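Local coordinates for protein-glutamine gamma-glutamyltransferase (Pagrus major, PDB 1G0D), which probably catalyses the calcium-dependent cross-linking of proteins, joining peptide-bound glutamines to lysine side chains or to other primary amines, at residues A[143-147]-A[148-152]; A[220-223]-A[224-228]; A[277-280]-A[281-285]. All blocks are in the same frame, centred on the assembly; numbering follows the deposited sequence.

Contact 1. Residues A[143-147]-A[148-152]. With SO4 (sulfate ion), chain B.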
loop_
_atom_site.group_PDB
_atom_site.type_symbol
_atom_site.label_atom_id
_atom_site.label_comp_id
_atom_site.label_asym_id
_atom_site.label_seq_id
_atom_site.Cartn_x
_atom_site.Cartn_y
_atom_site.Cartn_z
ATOM N N VAL A 143 8.527 -18.119 1.716
ATOM C CA VAL A 143 7.327 -17.294 1.925
ATOM C C VAL A 143 6.130 -18.127 2.484
ATOM O O VAL A 143 5.005 -17.645 2.626
ATOM C CB VAL A 143 6.896 -16.610 0.625
ATOM C CG1 VAL A 143 7.980 -15.663 0.147
ATOM C CG2 VAL A 143 6.651 -17.649 -0.426
ATOM N N TYR A 144 6.393 -19.374 2.843
ATOM C CA TYR A 144 5.365 -20.237 3.377
ATOM C C TYR A 144 4.609 -19.632 4.547
ATOM O O TYR A 144 5.234 -19.230 5.541
ATOM C CB TYR A 144 5.998 -21.533 3.849
ATOM C CG TYR A 144 4.977 -22.516 4.342
ATOM C CD1 TYR A 144 3.857 -22.818 3.582
ATOM C CD2 TYR A 144 5.141 -23.172 5.561
ATOM C CE1 TYR A 144 2.917 -23.773 4.018
ATOM C CE2 TYR A 144 4.198 -24.133 6.007
ATOM C CZ TYR A 144 3.091 -24.436 5.222
ATOM O OH TYR A 144 2.211 -25.449 5.598
ATOM N N LEU A 145 3.279 -19.578 4.418
ATOM C CA LEU A 145 2.369 -19.073 5.451
ATOM C C LEU A 145 1.398 -20.243 5.702
ATOM O O LEU A 145 0.560 -20.548 4.855
ATOM C CB LEU A 145 1.605 -17.837 4.947
ATOM C CG LEU A 145 1.078 -16.810 6.002
ATOM C CD1 LEU A 145 0.643 -15.461 5.347
ATOM C CD2 LEU A 145 -0.095 -17.413 6.755
ATOM N N PRO A 146 1.482 -20.888 6.878
ATOM C CA PRO A 146 0.660 -22.044 7.278
ATOM C C PRO A 146 -0.762 -21.824 7.714
ATOM O O PRO A 146 -1.144 -22.287 8.795
ATOM C CB PRO A 146 1.455 -22.680 8.393
ATOM C CG PRO A 146 2.201 -21.568 8.993
ATOM C CD PRO A 146 2.376 -20.475 7.971
ATOM N N ASP A 147 -1.526 -21.107 6.880
ATOM C CA ASP A 147 -2.931 -20.809 7.111
ATOM C C ASP A 147 -3.542 -20.349 5.784
ATOM O O ASP A 147 -3.385 -19.223 5.368
ATOM C CB ASP A 147 -3.103 -19.741 8.167
ATOM C CG ASP A 147 -4.567 -19.495 8.504
ATOM O OD1 ASP A 147 -4.858 -19.079 9.649
ATOM O OD2 ASP A 147 -5.442 -19.718 7.620
ATOM N N GLU A 148 -4.242 -21.254 5.126
ATOM C CA GLU A 148 -4.847 -21.004 3.826
ATOM C C GLU A 148 -5.800 -19.855 3.817
ATOM O O GLU A 148 -5.993 -19.233 2.778
ATOM C CB GLU A 148 -5.588 -22.258 3.325
ATOM C CG GLU A 148 -4.693 -23.328 2.826
ATOM C CD GLU A 148 -5.361 -24.164 1.764
ATOM O OE1 GLU A 148 -6.607 -24.279 1.878
ATOM O OE2 GLU A 148 -4.645 -24.692 0.851
ATOM N N SER A 149 -6.429 -19.581 4.945
ATOM C CA SER A 149 -7.372 -18.471 4.960
ATOM C C SER A 149 -6.698 -17.077 4.883
ATOM O O SER A 149 -7.297 -16.084 4.440
ATOM C CB SER A 149 -8.224 -18.555 6.205
ATOM O OG SER A 149 -7.681 -17.756 7.234
ATOM N N LYS A 150 -5.443 -17.005 5.307
ATOM C CA LYS A 150 -4.733 -15.746 5.285
ATOM C C LYS A 150 -4.054 -15.555 3.956
ATOM O O LYS A 150 -3.781 -14.438 3.560
ATOM C CB LYS A 150 -3.708 -15.720 6.394
ATOM C CG LYS A 150 -4.324 -15.731 7.739
ATOM C CD LYS A 150 -3.295 -15.433 8.734
ATOM C CE LYS A 150 -3.816 -15.804 10.086
ATOM N NZ LYS A 150 -2.800 -15.363 11.086
ATOM N N LEU A 151 -3.762 -16.653 3.273
ATOM C CA LEU A 151 -3.125 -16.562 1.963
ATOM C C LEU A 151 -4.167 -16.093 0.948
ATOM O O LEU A 151 -3.853 -15.462 -0.058
ATOM C CB LEU A 151 -2.534 -17.918 1.560
ATOM C CG LEU A 151 -1.167 -18.184 2.193
ATOM C CD1 LEU A 151 -0.738 -19.628 1.964
ATOM C CD2 LEU A 151 -0.172 -17.230 1.604
ATOM N N GLN A 152 -5.425 -16.383 1.235
ATOM C CA GLN A 152 -6.518 -15.989 0.354
ATOM C C GLN A 152 -6.682 -14.487 0.348
ATOM O O GLN A 152 -7.019 -13.894 -0.679
ATOM C CB GLN A 152 -7.808 -16.648 0.828
ATOM C CG GLN A 152 -8.987 -16.314 0.001
ATOM C CD GLN A 152 -8.725 -16.538 -1.464
ATOM O OE1 GLN A 152 -8.177 -17.601 -1.856
ATOM N NE2 GLN A 152 -9.107 -15.542 -2.298
HETATM S S SO4 B . -1.334 -11.680 11.896
HETATM O O1 SO4 B . -0.131 -11.171 12.355
HETATM O O2 SO4 B . -1.061 -12.486 10.767
HETATM O O3 SO4 B . -1.696 -12.549 12.923
HETATM O O4 SO4 B . -2.300 -10.624 11.766
#
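Leu-145 and Leu-151 form the tight side of this turn into helix 148-156. CB of Leu-145 rests 3.8 Å from CD2 of Leu-151, while the other methyl, CD1, lies against the Leu-145 carbonyl oxygen. Leu-151 packs as well on Pro-136, Trp-137 and Pro-289, so this side is buried. Asp-147, partly exposed, is the N-cap of the helix. With CG anti to the backbone N (chi1 -175°), its carboxylate swings over the first turn, and OD2 takes two bonds from one residue: Ser-149 N at 2.9 Å, nearly in line with the C-O bond, and Ser-149 OG at 3.0 Å, from above the carboxylate plane. The main-chain oxygen of Asp-147 accepts from Lys-150 N at 3.0 Å and, weakly, from Leu-151 N. The solvent side, with Glu-148 exposed and Lys-150 partly so, is looser. The extended Lys-150 side chain crosses that of Asp-147 at about a right angle, CE lying 3.5 Å from OD1, but NZ remains 4.5 Å from that oxygen, beyond a salt bridge. Lys-150 NZ instead makes a weak bond of 3.4 Å to O2 of a sulfate, probably from the crystallisation liquor, which Arg-291 and Trp-351 also bind.

Contact 2. Residues A[220-223]-A[224-228]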
loop_
_atom_site.group_PDB
_atom_site.type_symbol
_atom_site.label_atom_id
_atom_site.label_comp_id
_atom_site.label_asym_id
_atom_site.label_seq_id
_atom_site.Cartn_x
_atom_site.Cartn_y
_atom_site.Cartn_z
ATOM N N THR A 220 10.170 -2.608 -3.528
ATOM C CA THR A 220 9.928 -1.442 -2.701
ATOM C C THR A 220 10.723 -0.228 -3.180
ATOM O O THR A 220 10.261 0.925 -3.109
ATOM C CB THR A 220 10.285 -1.752 -1.279
ATOM O OG1 THR A 220 9.389 -2.750 -0.808
ATOM C CG2 THR A 220 10.117 -0.556 -0.401
ATOM N N ALA A 221 11.918 -0.493 -3.700
ATOM C CA ALA A 221 12.787 0.576 -4.174
ATOM C C ALA A 221 12.345 1.188 -5.502
ATOM O O ALA A 221 12.498 2.399 -5.717
ATOM C CB ALA A 221 14.209 0.058 -4.274
ATOM N N MET A 222 11.782 0.368 -6.383
ATOM C CA MET A 222 11.349 0.843 -7.700
ATOM C C MET A 222 10.021 1.597 -7.750
ATOM O O MET A 222 9.768 2.358 -8.696
ATOM C CB MET A 222 11.289 -0.329 -8.665
ATOM C CG MET A 222 12.654 -0.904 -8.973
ATOM S SD MET A 222 13.448 0.017 -10.301
ATOM C CE MET A 222 11.972 0.299 -11.428
ATOM N N VAL A 223 9.173 1.384 -6.744
ATOM C CA VAL A 223 7.869 2.045 -6.722
ATOM C C VAL A 223 7.945 3.554 -6.746
ATOM O O VAL A 223 7.163 4.197 -7.441
ATOM C CB VAL A 223 7.035 1.596 -5.526
ATOM C CG1 VAL A 223 5.690 2.336 -5.494
ATOM C CG2 VAL A 223 6.820 0.117 -5.632
ATOM N N ASN A 224 8.875 4.133 -6.001
ATOM C CA ASN A 224 8.996 5.569 -6.032
ATOM C C ASN A 224 10.416 6.086 -5.961
ATOM O O ASN A 224 10.827 6.865 -6.798
ATOM C CB ASN A 224 8.179 6.199 -4.916
ATOM C CG ASN A 224 8.400 7.699 -4.811
ATOM O OD1 ASN A 224 8.642 8.238 -3.737
ATOM N ND2 ASN A 224 8.313 8.378 -5.937
ATOM N N SER A 225 11.180 5.639 -4.979
ATOM C CA SER A 225 12.531 6.149 -4.817
ATOM C C SER A 225 13.388 6.224 -6.072
ATOM O O SER A 225 14.175 7.173 -6.212
ATOM C CB SER A 225 13.278 5.368 -3.731
ATOM O OG SER A 225 13.937 4.256 -4.282
ATOM N N ASN A 226 13.269 5.248 -6.977
ATOM C CA ASN A 226 14.086 5.276 -8.192
ATOM C C ASN A 226 13.530 6.327 -9.129
ATOM O O ASN A 226 12.447 6.160 -9.705
ATOM C CB ASN A 226 14.114 3.914 -8.869
ATOM C CG ASN A 226 14.918 3.921 -10.147
ATOM O OD1 ASN A 226 14.702 4.754 -11.037
ATOM N ND2 ASN A 226 15.857 2.992 -10.253
ATOM N N GLY A 227 14.296 7.412 -9.272
ATOM C CA GLY A 227 13.896 8.545 -10.092
ATOM C C GLY A 227 13.851 8.456 -11.614
ATOM O O GLY A 227 13.024 9.141 -12.239
ATOM N N ASP A 228 14.710 7.649 -12.230
ATOM C CA ASP A 228 14.668 7.585 -13.669
ATOM C C ASP A 228 13.772 6.483 -14.225
ATOM O O ASP A 228 13.208 6.632 -15.312
ATOM C CB ASP A 228 16.079 7.529 -14.249
ATOM C CG ASP A 228 16.960 6.590 -13.522
ATOM O OD1 ASP A 228 17.151 6.802 -12.303
ATOM O OD2 ASP A 228 17.461 5.636 -14.171
#
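The carbonyl oxygen of Ala-221 is gripped twice by the chain that leaves helix 212-223. Ser-225 OG comes in the carbonyl plane, on a lone pair, at 2.8 Å from Ala-221 O, and Asn-226 N meets the same oxygen at 3.2 Å, nearly in line with C=O. The serine reaches back because its hydroxyl stands between the backbone N and the carbonyl carbon (chi1 89°). Beside these bonds, Met-222 and Asn-226, four residues apart, run side by side, pointing the same way; the thioether, bent at chi2 and chi3, brings SD to 3.8 Å from the amide atom ND2 of Asn-226.

Near the C-terminal end of the helix, then, it is the amide five residues on, rather than four, that closes back on the Ala-221 carbonyl. A second shell surrounds these groups. OD1 of Asn-226 accepts from Arg-229 N, and Pro-196 touches the side chains of both Met-222 and Asn-226. Asn-224 gives its ND2 to Leu-232 O, while the backbones of Met-222 and Val-223 bond to Val-231 and Leu-232, tying the turn to the start of strand 232-234 and the residue before it. Farther out, Val-223 and Asn-224 both pack on Phe-275 of helix 272-286, whose first residue is the active-site Cys-272; the side chains of Asn-224 and Cys-272 are about 8 Å apart.

Contact 3. Residues A[277-280]-A[281-285]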
loop_
_atom_site.group_PDB
_atom_site.type_symbol
_atom_site.label_atom_id
_atom_site.label_comp_id
_atom_site.label_asym_id
_atom_site.label_seq_id
_atom_site.Cartn_x
_atom_site.Cartn_y
_atom_site.Cartn_z
ATOM N N ALA A 277 -0.064 0.664 -1.955
ATOM C CA ALA A 277 -1.035 -0.111 -2.727
ATOM C C ALA A 277 -0.389 -0.675 -3.968
ATOM O O ALA A 277 -0.576 -1.828 -4.246
ATOM C CB ALA A 277 -2.144 0.727 -3.137
ATOM N N VAL A 278 0.368 0.119 -4.726
ATOM C CA VAL A 278 1.034 -0.403 -5.933
ATOM C C VAL A 278 2.080 -1.462 -5.529
ATOM O O VAL A 278 2.320 -2.418 -6.254
ATOM C CB VAL A 278 1.715 0.749 -6.729
ATOM C CG1 VAL A 278 2.606 0.229 -7.821
ATOM C CG2 VAL A 278 0.684 1.631 -7.316
ATOM N N ALA A 279 2.710 -1.314 -4.367
ATOM C CA ALA A 279 3.708 -2.309 -3.908
ATOM C C ALA A 279 2.959 -3.586 -3.614
ATOM O O ALA A 279 3.421 -4.671 -3.952
ATOM C CB ALA A 279 4.451 -1.842 -2.604
ATOM N N CYS A 280 1.804 -3.445 -2.968
ATOM C CA CYS A 280 0.983 -4.586 -2.643
ATOM C C CYS A 280 0.567 -5.353 -3.870
ATOM O O CYS A 280 0.644 -6.557 -3.861
ATOM C CB CYS A 280 -0.270 -4.153 -1.926
ATOM S SG CYS A 280 -1.188 -5.489 -1.187
ATOM N N THR A 281 0.125 -4.670 -4.919
ATOM C CA THR A 281 -0.329 -5.330 -6.156
ATOM C C THR A 281 0.745 -6.190 -6.785
ATOM O O THR A 281 0.488 -7.288 -7.258
ATOM C CB THR A 281 -0.739 -4.310 -7.230
ATOM O OG1 THR A 281 -2.108 -3.936 -7.052
ATOM C CG2 THR A 281 -0.626 -4.902 -8.585
ATOM N N VAL A 282 1.960 -5.671 -6.802
ATOM C CA VAL A 282 3.064 -6.376 -7.412
ATOM C C VAL A 282 3.598 -7.541 -6.577
ATOM O O VAL A 282 3.889 -8.595 -7.108
ATOM C CB VAL A 282 4.237 -5.361 -7.748
ATOM C CG1 VAL A 282 5.467 -6.128 -8.282
ATOM C CG2 VAL A 282 3.751 -4.318 -8.796
ATOM N N LEU A 283 3.742 -7.360 -5.277
ATOM C CA LEU A 283 4.264 -8.438 -4.455
ATOM C C LEU A 283 3.180 -9.555 -4.376
ATOM O O LEU A 283 3.466 -10.750 -4.543
ATOM C CB LEU A 283 4.676 -7.861 -3.089
ATOM C CG LEU A 283 5.820 -6.826 -3.192
ATOM C CD1 LEU A 283 5.851 -5.985 -1.951
ATOM C CD2 LEU A 283 7.168 -7.506 -3.390
ATOM N N ARG A 284 1.925 -9.173 -4.171
ATOM C CA ARG A 284 0.865 -10.175 -4.165
ATOM C C ARG A 284 0.964 -10.930 -5.502
ATOM O O ARG A 284 1.037 -12.137 -5.520
ATOM C CB ARG A 284 -0.492 -9.507 -4.001
ATOM C CG ARG A 284 -0.887 -9.444 -2.564
ATOM C CD ARG A 284 -2.328 -9.048 -2.357
ATOM N NE ARG A 284 -2.518 -8.609 -0.966
ATOM C CZ ARG A 284 -3.695 -8.298 -0.439
ATOM N NH1 ARG A 284 -4.785 -8.377 -1.189
ATOM N NH2 ARG A 284 -3.805 -7.926 0.835
ATOM N N CYS A 285 1.028 -10.219 -6.625
ATOM C CA CYS A 285 1.158 -10.879 -7.934
ATOM C C CYS A 285 2.342 -11.841 -8.019
ATOM O O CYS A 285 2.196 -12.931 -8.522
ATOM C CB CYS A 285 1.302 -9.854 -9.059
ATOM S SG CYS A 285 1.049 -10.537 -10.730
#
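Cys-280 and Arg-284, one turn apart on helix 272-286, meet through sulfur and guanidinium. SG of Cys-280 lies over one face of the flat group, 3.4 Å from NE of Arg-284 and 3.8 Å from its CZ. With SG anti to the backbone N and beside the carbonyl carbon (chi1 -168°), the sulfur comes within reach of the arginine, whose chain, extended from CG to NE, passes alongside it.

Main-chain bonds of the regular alpha-helical kind join the two segments: Thr-281 N to Ala-277 O at 3.0 Å, Leu-283 N to Ala-279 O at 3.0 Å and Arg-284 N to Cys-280 O at 2.9 Å, with a weaker one from Val-282 N to Val-278 O.

Apolar contact is slight within the helix, CB of Ala-279 approaching CD1 of Leu-283 to 4.4 Å; other side chains pack on neighbouring elements: Val-278 and Val-282 on Leu-256 of helix 253-261, Leu-283 on Thr-290.

Polar ends also find main-chain carbonyls. Thr-281 OG1 bonds to Tyr-177 O, and Arg-284 gives NH2 to Thr-290 O and NH1 to Asn-157 O. A methionine in place of Arg-284 would probably leave those two carbonyls without their donors and the sulfur of Cys-280 without the guanidinium face against it. Carbonyl oxygens and a polarisable sulfur probably help to accommodate the buried guanidinium, which joins the helix that begins at catalytic Cys-272 to two neighbouring parts of the chain.

How the contacts relate
Contact 3 is the core member, entirely buried within helix 272-286, whereas contacts 1 and 2 are partly buried and lie at helix ends, one at an N-terminus and the other at a C-terminus. Their polar chemistry follows: in contact 1 a carboxylate receives donors of the first turn, in contact 2 a carbonyl receives donors from the departing chain, and in contact 3 regular helical bonds leave side chains to join other elements. Contact 2 packs against this same helix 272-286, with the nearest atoms of contacts 2 and 3 about 4 Å apart. Contact 1 lies about 16 Å from contact 3, centre to centre.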